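Local coordinates for protein beta-N-acetylhexosaminidase (Streptomyces plicatus, PDB 1JAK) that removes terminal non-reducing N-acetylhexosamine residues from beta-glycosides, as a family 20 glycoside hydrolase working by substrate-assisted catalysis, at residues 14-18 and 130-134; 126-131 and 143-147; 167-171 and 448-454; 214-220 and 276-280. All coordinates share one frame; numbering follows the deposited sequence.

Overall arrangement
Interactions 1 and 2 adjoin in the N-terminal domain and share Leu130 and Pro131, so the chain leaving helix 116-129 is held from two sides. Interaction 2 is buried and apolar apart from a bridging water, whereas interaction 1, nearer the surface, rests on proline rings and one weak backbone bond. Their centres lie 33 to 45 Å from those of interactions 3 and 4, which touch each other in the catalytic barrel. Interaction 3 is the buried polar one, with charges and an indole face against the inhibitor; interaction 4 joins two partly exposed loops by van der Waals packing. The last two meet where Arg168 O accepts from Val220 N.

Interaction 1. Residues 14-18 and 130-134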
loop_
_atom_site.group_PDB
_atom_site.type_symbol
_atom_site.label_atom_id
_atom_site.label_comp_id
_atom_site.label_asym_id
_atom_site.label_seq_id
_atom_site.Cartn_x
_atom_site.Cartn_y
_atom_site.Cartn_z
ATOM N N ASP A 14 -17.555 -4.228 27.757
ATOM C CA ASP A 14 -17.629 -2.887 27.106
ATOM C C ASP A 14 -16.596 -2.765 25.988
ATOM O O ASP A 14 -15.990 -1.709 25.798
ATOM C CB ASP A 14 -17.406 -1.788 28.153
ATOM C CG ASP A 14 -16.065 -1.909 28.854
ATOM O OD1 ASP A 14 -15.709 -3.033 29.268
ATOM O OD2 ASP A 14 -15.370 -0.879 29.005
ATOM N N ARG A 15 -16.410 -3.855 25.247
ATOM C CA ARG A 15 -15.455 -3.904 24.142
ATOM C C ARG A 15 -15.747 -2.862 23.066
ATOM O O ARG A 15 -14.836 -2.197 22.571
ATOM C CB ARG A 15 -15.471 -5.293 23.489
ATOM C CG ARG A 15 -15.129 -6.437 24.421
ATOM C CD ARG A 15 -15.274 -7.796 23.734
ATOM N NE ARG A 15 -14.384 -7.956 22.584
ATOM C CZ ARG A 15 -14.745 -7.771 21.317
ATOM N NH1 ARG A 15 -15.989 -7.418 21.021
ATOM N NH2 ARG A 15 -13.860 -7.943 20.340
ATOM N N LYS A 16 -17.021 -2.731 22.710
ATOM C CA LYS A 16 -17.458 -1.802 21.670
ATOM C C LYS A 16 -17.481 -0.337 22.102
ATOM O O LYS A 16 -17.187 0.558 21.307
ATOM C CB LYS A 16 -18.849 -2.203 21.167
ATOM C CG LYS A 16 -18.937 -3.608 20.573
ATOM C CD LYS A 16 -18.772 -4.692 21.631
ATOM C CE LYS A 16 -18.908 -6.082 21.025
ATOM N NZ LYS A 16 -18.731 -7.163 22.038
ATOM N N ALA A 17 -17.838 -0.094 23.357
ATOM C CA ALA A 17 -17.899 1.266 23.878
ATOM C C ALA A 17 -17.345 1.292 25.296
ATOM O O ALA A 17 -18.101 1.347 26.268
ATOM C CB ALA A 17 -19.339 1.767 23.862
ATOM N N PRO A 18 -16.010 1.253 25.428
ATOM C CA PRO A 18 -15.313 1.268 26.718
ATOM C C PRO A 18 -15.741 2.404 27.639
ATOM O O PRO A 18 -16.096 3.492 27.183
ATOM C CB PRO A 18 -13.846 1.388 26.314
ATOM C CG PRO A 18 -13.804 0.683 24.997
ATOM C CD PRO A 18 -15.042 1.201 24.317
ATOM N N LEU A 130 -10.308 7.095 19.397
ATOM C CA LEU A 130 -11.745 7.026 19.638
ATOM C C LEU A 130 -12.102 5.547 19.790
ATOM O O LEU A 130 -11.333 4.677 19.373
ATOM C CB LEU A 130 -12.505 7.647 18.461
ATOM C CG LEU A 130 -12.436 9.175 18.393
ATOM C CD1 LEU A 130 -12.938 9.668 17.044
ATOM C CD2 LEU A 130 -13.274 9.762 19.525
ATOM N N PRO A 131 -13.260 5.240 20.403
ATOM C CA PRO A 131 -13.718 3.861 20.619
ATOM C C PRO A 131 -14.165 3.131 19.353
ATOM O O PRO A 131 -14.492 3.758 18.348
ATOM C CB PRO A 131 -14.856 4.034 21.619
ATOM C CG PRO A 131 -15.452 5.343 21.189
ATOM C CD PRO A 131 -14.224 6.204 20.968
ATOM N N PRO A 132 -14.194 1.788 19.397
ATOM C CA PRO A 132 -14.597 0.942 18.266
ATOM C C PRO A 132 -15.940 1.337 17.655
ATOM O O PRO A 132 -16.166 1.151 16.462
ATOM C CB PRO A 132 -14.644 -0.455 18.880
ATOM C CG PRO A 132 -13.601 -0.391 19.947
ATOM C CD PRO A 132 -13.855 0.961 20.569
ATOM N N ALA A 133 -16.829 1.875 18.484
ATOM C CA ALA A 133 -18.152 2.285 18.025
ATOM C C ALA A 133 -18.072 3.299 16.886
ATOM O O ALA A 133 -19.024 3.461 16.123
ATOM C CB ALA A 133 -18.946 2.874 19.192
ATOM N N VAL A 134 -16.934 3.974 16.769
ATOM C CA VAL A 134 -16.749 4.978 15.725
ATOM C C VAL A 134 -16.845 4.369 14.321
ATOM O O VAL A 134 -17.074 5.081 13.337
ATOM C CB VAL A 134 -15.381 5.699 15.895
ATOM C CG1 VAL A 134 -14.241 4.782 15.469
ATOM C CG2 VAL A 134 -15.364 6.999 15.100
#
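Pro132 lays its ring against the backbone carbonyls of Arg15 and Lys16. CG comes within 3.4 Å of Arg15 O, and CD is equally near Lys16 O at 3.4 Å, so the ring meets the carbonyl oxygens through its methylenes. A second apolar element is Pro18, whose CD points into the angle between the two opposing prolines and stands 3.9 Å from Pro131 CB and the same distance from Pro132 CD.

The polar link is slight. Ala133 N donates to Lys16 O over 3.1 Å, but the N-H...O angle of 127° makes this a weak bond. Within 130-134 the turn secures itself more firmly, Val134 N donating to Pro131 O at 2.9 Å.

Charge lies at the margin: Arg15 forms a salt bridge through NE with the terminal carboxylate of Thr512, and Pro494 touches both Arg15 and Pro132. The start of the modelled chain is thus set between its C-terminal end and the N-terminal domain. On the domain side, Leu130 is the first residue to leave helical geometry after helix 116-129, and the Pro-Pro pair that follows leads into the 3-10 turn starting at Pro132.

Interaction 2. Residues 126-131 and 143-147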
loop_
_atom_site.group_PDB
_atom_site.type_symbol
_atom_site.label_atom_id
_atom_site.label_comp_id
_atom_site.label_asym_id
_atom_site.label_seq_id
_atom_site.Cartn_x
_atom_site.Cartn_y
_atom_site.Cartn_z
ATOM N N LEU A 126 -6.191 9.746 15.372
ATOM C CA LEU A 126 -7.393 10.119 16.110
ATOM C C LEU A 126 -8.479 9.048 16.049
ATOM O O LEU A 126 -9.122 8.750 17.058
ATOM C CB LEU A 126 -7.946 11.446 15.580
ATOM C CG LEU A 126 -9.247 11.950 16.216
ATOM C CD1 LEU A 126 -9.055 12.148 17.722
ATOM C CD2 LEU A 126 -9.652 13.263 15.557
ATOM N N ARG A 127 -8.686 8.456 14.875
ATOM C CA ARG A 127 -9.726 7.442 14.748
ATOM C C ARG A 127 -9.422 6.184 15.558
ATOM O O ARG A 127 -10.317 5.384 15.825
ATOM C CB ARG A 127 -9.976 7.099 13.271
ATOM C CG ARG A 127 -8.802 6.498 12.538
ATOM C CD ARG A 127 -9.012 6.538 11.020
ATOM N NE ARG A 127 -10.174 5.766 10.573
ATOM C CZ ARG A 127 -10.384 5.405 9.310
ATOM N NH1 ARG A 127 -9.511 5.746 8.369
ATOM N NH2 ARG A 127 -11.457 4.693 8.984
ATOM N N GLN A 128 -8.163 6.009 15.955
ATOM C CA GLN A 128 -7.793 4.856 16.766
ATOM C C GLN A 128 -7.897 5.190 18.257
ATOM O O GLN A 128 -8.041 4.297 19.092
ATOM C CB GLN A 128 -6.379 4.377 16.416
ATOM C CG GLN A 128 -6.336 3.565 15.122
ATOM C CD GLN A 128 -4.973 2.945 14.859
ATOM O OE1 GLN A 128 -4.332 2.424 15.771
ATOM N NE2 GLN A 128 -4.536 2.978 13.604
ATOM N N LEU A 129 -7.834 6.478 18.586
ATOM C CA LEU A 129 -7.957 6.910 19.976
ATOM C C LEU A 129 -9.433 6.857 20.370
ATOM O O LEU A 129 -9.774 6.604 21.524
ATOM C CB LEU A 129 -7.401 8.327 20.150
ATOM C CG LEU A 129 -5.890 8.448 19.909
ATOM C CD1 LEU A 129 -5.463 9.902 19.986
ATOM C CD2 LEU A 129 -5.141 7.608 20.942
ATOM N N LEU A 130 -10.308 7.095 19.397
ATOM C CA LEU A 130 -11.745 7.026 19.638
ATOM C C LEU A 130 -12.102 5.547 19.790
ATOM O O LEU A 130 -11.333 4.677 19.373
ATOM C CB LEU A 130 -12.505 7.647 18.461
ATOM C CG LEU A 130 -12.436 9.175 18.393
ATOM C CD1 LEU A 130 -12.938 9.668 17.044
ATOM C CD2 LEU A 130 -13.274 9.762 19.525
ATOM N N PRO A 131 -13.260 5.240 20.403
ATOM C CA PRO A 131 -13.718 3.861 20.619
ATOM C C PRO A 131 -14.165 3.131 19.353
ATOM O O PRO A 131 -14.492 3.758 18.348
ATOM C CB PRO A 131 -14.856 4.034 21.619
ATOM C CG PRO A 131 -15.452 5.343 21.189
ATOM C CD PRO A 131 -14.224 6.204 20.968
ATOM N N PRO A 143 -19.212 6.668 24.747
ATOM C CA PRO A 143 -18.718 8.051 24.740
ATOM C C PRO A 143 -17.601 8.242 23.718
ATOM O O PRO A 143 -16.806 7.331 23.488
ATOM C CB PRO A 143 -18.198 8.248 26.166
ATOM C CG PRO A 143 -18.889 7.181 26.962
ATOM C CD PRO A 143 -18.889 6.018 26.027
ATOM N N TRP A 144 -17.533 9.429 23.123
ATOM C CA TRP A 144 -16.506 9.728 22.128
ATOM C C TRP A 144 -15.300 10.354 22.812
ATOM O O TRP A 144 -14.999 11.534 22.632
ATOM C CB TRP A 144 -17.086 10.661 21.062
ATOM C CG TRP A 144 -18.339 10.098 20.467
ATOM C CD1 TRP A 144 -19.601 10.620 20.552
ATOM C CD2 TRP A 144 -18.463 8.863 19.752
ATOM N NE1 TRP A 144 -20.502 9.781 19.938
ATOM C CE2 TRP A 144 -19.831 8.696 19.438
ATOM C CE3 TRP A 144 -17.550 7.878 19.348
ATOM C CZ2 TRP A 144 -20.308 7.584 18.738
ATOM C CZ3 TRP A 144 -18.025 6.771 18.653
ATOM C CH2 TRP A 144 -19.393 6.634 18.354
ATOM N N LEU A 145 -14.605 9.534 23.596
ATOM C CA LEU A 145 -13.443 9.965 24.357
ATOM C C LEU A 145 -12.114 9.833 23.623
ATOM O O LEU A 145 -11.897 8.886 22.867
ATOM C CB LEU A 145 -13.367 9.163 25.659
ATOM C CG LEU A 145 -14.549 9.313 26.616
ATOM C CD1 LEU A 145 -14.482 8.242 27.698
ATOM C CD2 LEU A 145 -14.528 10.704 27.223
ATOM N N VAL A 146 -11.233 10.797 23.866
ATOM C CA VAL A 146 -9.900 10.818 23.278
ATOM C C VAL A 146 -8.917 11.071 24.418
ATOM O O VAL A 146 -8.898 12.156 25.000
ATOM C CB VAL A 146 -9.753 11.947 22.238
ATOM C CG1 VAL A 146 -8.355 11.911 21.625
ATOM C CG2 VAL A 146 -10.816 11.800 21.159
ATOM N N ALA A 147 -8.110 10.063 24.735
ATOM C CA ALA A 147 -7.131 10.167 25.813
ATOM C C ALA A 147 -6.399 11.508 25.810
ATOM O O ALA A 147 -6.057 12.044 24.755
ATOM C CB ALA A 147 -6.127 9.023 25.714
HETATM O O HOH W 1 -8.172 7.528 23.524
#
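Val146 is the bump, and the end of helix 116-129 with the residue after it forms the hollow. Both valine methyls enter a pocket formed by three leucines: CG1, placed anti to the backbone N (chi1 -179°), lies 3.9 Å from Leu129 CD1, while CG2 meets Leu130 CD2 at 3.6 Å. Leu126 closes the gap between these two, its CD1 standing 3.9 Å from Val146 CG2, and the Leu126 and Leu129 side chains each run across the valine at about a right angle.

A second bump points the other way. The Pro131 ring pushes CG into the bend of the inverse gamma turn centred on Trp144, 3.3 Å from Pro143 O and 3.8 Å from Trp144 CE3. A glycine in place of Pro131 would probably leave Trp144 CE3 and Pro143 O without this filling and let the chain after the helix flex.

On the far side of Val146 from Pro131 a water bridges the backbones, donating a hydrogen bond to Leu129 O at 2.7 Å and accepting one from Ala147 N. Leu129 O and Leu145 O, both acceptors, cannot bond each other. Helix 116-129 is therefore held on strand 145-153 mainly by shape and burial of aliphatic carbon, while the water links Leu129 O and Ala147 N.

Interaction 3. Residues 167-171 and 448-454; sequences SRHFF and WTETLSD. With IFG ((2R,3R,4S,5R)-2-acetamido-3,4-dihydroxy-5-hydroxymethyl-piperidine), chain F.
Arg168 and Glu450 both bend at their second torsion, chi2 43° in the arginine and 91° in the glutamate, which lays the two chains side by side and brings both polar ends to the inhibitor. OE2 of Glu450 sits over one guanidinium face, 3.4 Å from Arg168 NH1, an ion pair of charges alone because no N-H points at it. The N-H groups instead reach IFG O3, which Arg168 NH1 and NH2 each approach to 2.9 Å, while IFG O4 donates a hydrogen bond to Glu450 OE2 over a very short 2.5 Å. Asp165 and Asp197 add further salt bridges to the arginine.

These loops follow strands 159-165 and 440-447, neighbours in the parallel (beta/alpha)8 barrel, whose loops line the sugar pocket. Trp448 lays one indole face under the piperidine, with IFG C3 over the centre of the indole, 3.4 Å above its plane. A serine replacing Trp448 would probably remove the flat floor under IFG C3 and leave that face of the piperidine without its packing partner.

Farther out, His169 ND1 donates to Thr449 O at 2.6 Å and 166°, the oxygen in the imidazole plane. Ser453 CB covers one face of that imidazole, 3.6 Å from His169 CD2, and Phe171 CE1 packs on Thr449 CG2 at 3.8 Å.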
loop_
_atom_site.group_PDB
_atom_site.type_symbol
_atom_site.label_atom_id
_atom_site.label_comp_id
_atom_site.label_asym_id
_atom_site.label_seq_id
_atom_site.Cartn_x
_atom_site.Cartn_y
_atom_site.Cartn_z
ATOM N N SER A 167 -4.559 -8.135 -11.606
ATOM C CA SER A 167 -4.364 -8.922 -12.822
ATOM C C SER A 167 -4.854 -10.364 -12.683
ATOM O O SER A 167 -5.545 -10.876 -13.569
ATOM C CB SER A 167 -2.882 -8.928 -13.218
ATOM O OG SER A 167 -2.430 -7.628 -13.571
ATOM N N ARG A 168 -4.492 -11.026 -11.586
ATOM C CA ARG A 168 -4.914 -12.413 -11.372
ATOM C C ARG A 168 -6.434 -12.473 -11.240
ATOM O O ARG A 168 -7.084 -13.327 -11.841
ATOM C CB ARG A 168 -4.190 -12.995 -10.157
ATOM C CG ARG A 168 -2.797 -13.541 -10.510
ATOM C CD ARG A 168 -2.013 -12.617 -11.460
ATOM N NE ARG A 168 -0.713 -13.196 -11.809
ATOM C CZ ARG A 168 0.386 -13.082 -11.068
ATOM N NH1 ARG A 168 0.361 -12.391 -9.933
ATOM N NH2 ARG A 168 1.503 -13.705 -11.437
ATOM N N HIS A 169 -6.997 -11.577 -10.437
ATOM C CA HIS A 169 -8.445 -11.440 -10.344
ATOM C C HIS A 169 -8.650 -9.934 -10.416
ATOM O O HIS A 169 -7.969 -9.174 -9.729
ATOM C CB HIS A 169 -9.032 -11.994 -9.044
ATOM C CG HIS A 169 -9.211 -13.482 -9.048
ATOM N ND1 HIS A 169 -8.287 -14.340 -8.497
ATOM C CD2 HIS A 169 -10.199 -14.262 -9.547
ATOM C CE1 HIS A 169 -8.696 -15.586 -8.653
ATOM N NE2 HIS A 169 -9.855 -15.567 -9.287
ATOM N N PHE A 170 -9.564 -9.501 -11.272
ATOM C CA PHE A 170 -9.819 -8.080 -11.426
ATOM C C PHE A 170 -10.711 -7.537 -10.320
ATOM O O PHE A 170 -11.638 -8.206 -9.865
ATOM C CB PHE A 170 -10.483 -7.812 -12.782
ATOM C CG PHE A 170 -10.771 -6.360 -13.043
ATOM C CD1 PHE A 170 -9.730 -5.450 -13.216
ATOM C CD2 PHE A 170 -12.084 -5.899 -13.110
ATOM C CE1 PHE A 170 -9.991 -4.100 -13.451
ATOM C CE2 PHE A 170 -12.359 -4.551 -13.345
ATOM C CZ PHE A 170 -11.313 -3.649 -13.516
ATOM N N PHE A 171 -10.403 -6.324 -9.878
ATOM C CA PHE A 171 -11.194 -5.642 -8.868
ATOM C C PHE A 171 -11.498 -4.273 -9.454
ATOM O O PHE A 171 -10.593 -3.565 -9.892
ATOM C CB PHE A 171 -10.418 -5.527 -7.551
ATOM C CG PHE A 171 -10.232 -6.845 -6.858
ATOM C CD1 PHE A 171 -9.150 -7.666 -7.166
ATOM C CD2 PHE A 171 -11.183 -7.303 -5.949
ATOM C CE1 PHE A 171 -9.021 -8.928 -6.580
ATOM C CE2 PHE A 171 -11.063 -8.564 -5.359
ATOM C CZ PHE A 171 -9.980 -9.378 -5.676
ATOM N N TRP A 448 -1.063 -10.460 -3.579
ATOM C CA TRP A 448 -1.252 -11.135 -4.857
ATOM C C TRP A 448 -2.618 -11.809 -4.853
ATOM O O TRP A 448 -3.094 -12.249 -3.806
ATOM C CB TRP A 448 -0.126 -12.147 -5.069
ATOM C CG TRP A 448 1.212 -11.473 -5.101
ATOM C CD1 TRP A 448 2.142 -11.431 -4.100
ATOM C CD2 TRP A 448 1.746 -10.693 -6.177
ATOM N NE1 TRP A 448 3.224 -10.671 -4.488
ATOM C CE2 TRP A 448 3.005 -10.208 -5.759
ATOM C CE3 TRP A 448 1.281 -10.359 -7.456
ATOM C CZ2 TRP A 448 3.808 -9.404 -6.577
ATOM C CZ3 TRP A 448 2.079 -9.561 -8.272
ATOM C CH2 TRP A 448 3.330 -9.093 -7.826
ATOM N N THR A 449 -3.251 -11.913 -6.018
ATOM C CA THR A 449 -4.596 -12.470 -6.036
ATOM C C THR A 449 -4.903 -13.766 -6.782
ATOM O O THR A 449 -6.039 -13.978 -7.203
ATOM C CB THR A 449 -5.603 -11.384 -6.483
ATOM O OG1 THR A 449 -5.216 -10.851 -7.756
ATOM C CG2 THR A 449 -5.631 -10.250 -5.465
ATOM N N GLU A 450 -3.918 -14.644 -6.933
ATOM C CA GLU A 450 -4.185 -15.915 -7.598
ATOM C C GLU A 450 -5.351 -16.640 -6.926
ATOM O O GLU A 450 -6.144 -17.303 -7.594
ATOM C CB GLU A 450 -2.965 -16.843 -7.542
ATOM C CG GLU A 450 -1.923 -16.604 -8.614
ATOM C CD GLU A 450 -0.839 -15.632 -8.195
ATOM O OE1 GLU A 450 -1.039 -14.877 -7.220
ATOM O OE2 GLU A 450 0.217 -15.623 -8.858
ATOM N N THR A 451 -5.449 -16.505 -5.603
ATOM C CA THR A 451 -6.480 -17.199 -4.826
ATOM C C THR A 451 -7.607 -16.342 -4.251
ATOM O O THR A 451 -8.492 -16.868 -3.573
ATOM C CB THR A 451 -5.847 -17.948 -3.627
ATOM O OG1 THR A 451 -5.461 -16.999 -2.619
ATOM C CG2 THR A 451 -4.616 -18.725 -4.070
ATOM N N LEU A 452 -7.583 -15.042 -4.522
ATOM C CA LEU A 452 -8.576 -14.125 -3.968
ATOM C C LEU A 452 -9.435 -13.481 -5.050
ATOM O O LEU A 452 -8.919 -12.817 -5.944
ATOM C CB LEU A 452 -7.849 -13.049 -3.157
ATOM C CG LEU A 452 -6.771 -13.641 -2.234
ATOM C CD1 LEU A 452 -5.932 -12.530 -1.625
ATOM C CD2 LEU A 452 -7.423 -14.481 -1.146
ATOM N N SER A 453 -10.749 -13.664 -4.949
ATOM C CA SER A 453 -11.661 -13.126 -5.948
ATOM C C SER A 453 -12.693 -12.115 -5.451
ATOM O O SER A 453 -13.464 -11.580 -6.248
ATOM C CB SER A 453 -12.372 -14.278 -6.662
ATOM O OG SER A 453 -13.054 -15.104 -5.739
ATOM N N ASP A 454 -12.737 -11.855 -4.149
ATOM C CA ASP A 454 -13.685 -10.863 -3.651
ATOM C C ASP A 454 -13.083 -10.035 -2.522
ATOM O O ASP A 454 -12.124 -10.455 -1.872
ATOM C CB ASP A 454 -15.004 -11.519 -3.217
ATOM C CG ASP A 454 -14.866 -12.358 -1.974
ATOM O OD1 ASP A 454 -14.455 -11.811 -0.929
ATOM O OD2 ASP A 454 -15.184 -13.566 -2.044
HETATM N N1 IFG F . 5.739 -14.269 -7.336
HETATM C C2 IFG F . 5.234 -13.418 -8.444
HETATM C C3 IFG F . 3.775 -12.838 -8.249
HETATM C C4 IFG F . 2.795 -13.828 -7.584
HETATM C C5 IFG F . 3.435 -14.352 -6.296
HETATM C C6 IFG F . 2.575 -15.310 -5.479
HETATM C C7 IFG F . 6.574 -11.522 -7.629
HETATM C C8 IFG F . 7.500 -10.339 -7.762
HETATM C C9 IFG F . 4.778 -15.050 -6.542
HETATM N N2 IFG F . 6.177 -12.302 -8.679
HETATM O O7 IFG F . 6.184 -11.782 -6.500
HETATM O O3 IFG F . 3.258 -12.434 -9.510
HETATM O O4 IFG F . 2.575 -14.922 -8.474
HETATM O O6 IFG F . 2.988 -15.346 -4.117
HETATM O O HOH W 2 -12.258 -10.657 -8.957
#

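Interaction 4. Residues 214-220 and 276-280; sequences YGGSTEV and LYTGT
Leu276 packs against Tyr214 and Ser217, the two ends of the type I beta turn 214-217. Segment 214-220 belongs to the loop region after barrel strand 190-194. Segment 276-280 lies in the loop region after the neighbouring barrel strand, 246-250, where the Cys269-Cys288 disulfide flanks it on both sides in sequence.

The larger side-chain packing is at the leucine. Its CD1 stands over one face of the Tyr214 ring, 4.2 Å from the centroid and 23° off the normal, a CH-pi contact displaced toward the rim. Leu276 CD2 lies over the same face near its margin, 3.7 Å from Tyr214 CE2, and is also close to Tyr214 O. The same carbonyl is gripped twice within its own turn, by Ser217 N and by Ser217 OG; the serine oxygen sits between its backbone N and carbonyl carbon (chi1 68°), which turns it back onto an in-plane lone pair of Tyr214 O. Arg210 adds a cation-pi contact to the tyrosine.

Beyond Thr218, whose CG2 touches Leu276 CB at 4.0 Å, the backbones draw closest at Val220 and Thr278, their CA atoms 4.3 Å apart. Thr278 CG2 meets Glu219 O at 3.3 Å, and a CA-H...O contact joins Val220 CA to Thr278 O. The two segments exchange no conventional hydrogen bond, though Thr278 pairs through its backbone with Gly221 just beyond, and Gly279 O accepts a hydrogen bond from Gln199 NE2.

The loose, solvent-facing end is Thr280, which is exposed and has its side chain about 8 Å from the bound inhibitor. There the Val220 and Thr280 side chains cross at about a right angle, Thr280 CG2 lying 3.7 Å from Val220 CG1.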
loop_
_atom_site.group_PDB
_atom_site.type_symbol
_atom_site.label_atom_id
_atom_site.label_comp_id
_atom_site.label_asym_id
_atom_site.label_seq_id
_atom_site.Cartn_x
_atom_site.Cartn_y
_atom_site.Cartn_z
ATOM N N TYR A 214 -9.249 -7.680 -25.344
ATOM C CA TYR A 214 -8.995 -9.114 -25.422
ATOM C C TYR A 214 -8.164 -9.561 -24.221
ATOM O O TYR A 214 -8.553 -10.475 -23.490
ATOM C CB TYR A 214 -8.248 -9.465 -26.710
ATOM C CG TYR A 214 -8.143 -10.958 -26.943
ATOM C CD1 TYR A 214 -9.251 -11.697 -27.352
ATOM C CD2 TYR A 214 -6.940 -11.636 -26.728
ATOM C CE1 TYR A 214 -9.167 -13.080 -27.544
ATOM C CE2 TYR A 214 -6.845 -13.014 -26.916
ATOM C CZ TYR A 214 -7.960 -13.729 -27.323
ATOM O OH TYR A 214 -7.867 -15.089 -27.520
ATOM N N GLY A 215 -7.025 -8.906 -24.018
ATOM C CA GLY A 215 -6.150 -9.257 -22.911
ATOM C C GLY A 215 -6.785 -9.123 -21.538
ATOM O O GLY A 215 -6.359 -9.771 -20.583
ATOM N N GLY A 216 -7.800 -8.277 -21.424
ATOM C CA GLY A 216 -8.449 -8.117 -20.136
ATOM C C GLY A 216 -9.768 -8.863 -20.059
ATOM O O GLY A 216 -10.496 -8.728 -19.075
ATOM N N SER A 217 -10.064 -9.674 -21.072
ATOM C CA SER A 217 -11.337 -10.393 -21.125
ATOM C C SER A 217 -11.562 -11.535 -20.136
ATOM O O SER A 217 -12.675 -12.040 -20.028
ATOM C CB SER A 217 -11.603 -10.895 -22.550
ATOM O OG SER A 217 -10.693 -11.906 -22.935
ATOM N N THR A 218 -10.526 -11.958 -19.422
ATOM C CA THR A 218 -10.721 -13.020 -18.444
ATOM C C THR A 218 -9.769 -12.844 -17.263
ATOM O O THR A 218 -9.159 -11.786 -17.107
ATOM C CB THR A 218 -10.561 -14.431 -19.092
ATOM O OG1 THR A 218 -11.059 -15.430 -18.189
ATOM C CG2 THR A 218 -9.109 -14.722 -19.429
ATOM N N GLU A 219 -9.667 -13.866 -16.424
ATOM C CA GLU A 219 -8.805 -13.816 -15.247
ATOM C C GLU A 219 -8.577 -15.239 -14.767
ATOM O O GLU A 219 -9.007 -16.199 -15.411
ATOM C CB GLU A 219 -9.482 -13.012 -14.126
ATOM C CG GLU A 219 -10.850 -13.578 -13.706
ATOM C CD GLU A 219 -11.565 -12.733 -12.664
ATOM O OE1 GLU A 219 -11.268 -11.522 -12.565
ATOM O OE2 GLU A 219 -12.442 -13.278 -11.952
ATOM N N VAL A 220 -7.899 -15.376 -13.633
ATOM C CA VAL A 220 -7.664 -16.697 -13.068
ATOM C C VAL A 220 -9.018 -17.382 -12.890
ATOM O O VAL A 220 -9.969 -16.784 -12.375
ATOM C CB VAL A 220 -6.969 -16.603 -11.691
ATOM C CG1 VAL A 220 -7.019 -17.959 -10.973
ATOM C CG2 VAL A 220 -5.524 -16.173 -11.878
ATOM N N LEU A 276 -5.398 -17.178 -23.988
ATOM C CA LEU A 276 -5.534 -16.360 -22.791
ATOM C C LEU A 276 -5.225 -17.349 -21.670
ATOM O O LEU A 276 -5.584 -18.524 -21.771
ATOM C CB LEU A 276 -6.967 -15.838 -22.664
ATOM C CG LEU A 276 -7.332 -14.736 -23.663
ATOM C CD1 LEU A 276 -8.839 -14.530 -23.688
ATOM C CD2 LEU A 276 -6.618 -13.452 -23.278
ATOM N N TYR A 277 -4.557 -16.889 -20.617
ATOM C CA TYR A 277 -4.182 -17.773 -19.514
ATOM C C TYR A 277 -5.069 -17.624 -18.281
ATOM O O TYR A 277 -5.293 -16.513 -17.797
ATOM C CB TYR A 277 -2.720 -17.520 -19.130
ATOM C CG TYR A 277 -2.179 -18.489 -18.108
ATOM C CD1 TYR A 277 -2.064 -19.849 -18.399
ATOM C CD2 TYR A 277 -1.783 -18.050 -16.846
ATOM C CE1 TYR A 277 -1.569 -20.747 -17.461
ATOM C CE2 TYR A 277 -1.285 -18.940 -15.897
ATOM C CZ TYR A 277 -1.181 -20.287 -16.213
ATOM O OH TYR A 277 -0.702 -21.175 -15.276
ATOM N N THR A 278 -5.560 -18.749 -17.765
ATOM C CA THR A 278 -6.425 -18.730 -16.592
ATOM C C THR A 278 -5.892 -19.589 -15.443
ATOM O O THR A 278 -6.584 -19.804 -14.448
ATOM C CB THR A 278 -7.849 -19.205 -16.952
ATOM O OG1 THR A 278 -7.790 -20.536 -17.483
ATOM C CG2 THR A 278 -8.473 -18.271 -17.988
ATOM N N GLY A 279 -4.658 -20.070 -15.585
ATOM C CA GLY A 279 -4.051 -20.885 -14.545
ATOM C C GLY A 279 -3.419 -20.039 -13.455
ATOM O O GLY A 279 -3.639 -18.827 -13.399
ATOM N N THR A 280 -2.617 -20.671 -12.600
ATOM C CA THR A 280 -1.973 -19.961 -11.497
ATOM C C THR A 280 -0.458 -20.148 -11.413
ATOM O O THR A 280 0.144 -19.949 -10.354
ATOM C CB THR A 280 -2.601 -20.372 -10.148
ATOM O OG1 THR A 280 -2.595 -21.801 -10.030
ATOM C CG2 THR A 280 -4.037 -19.862 -10.051
#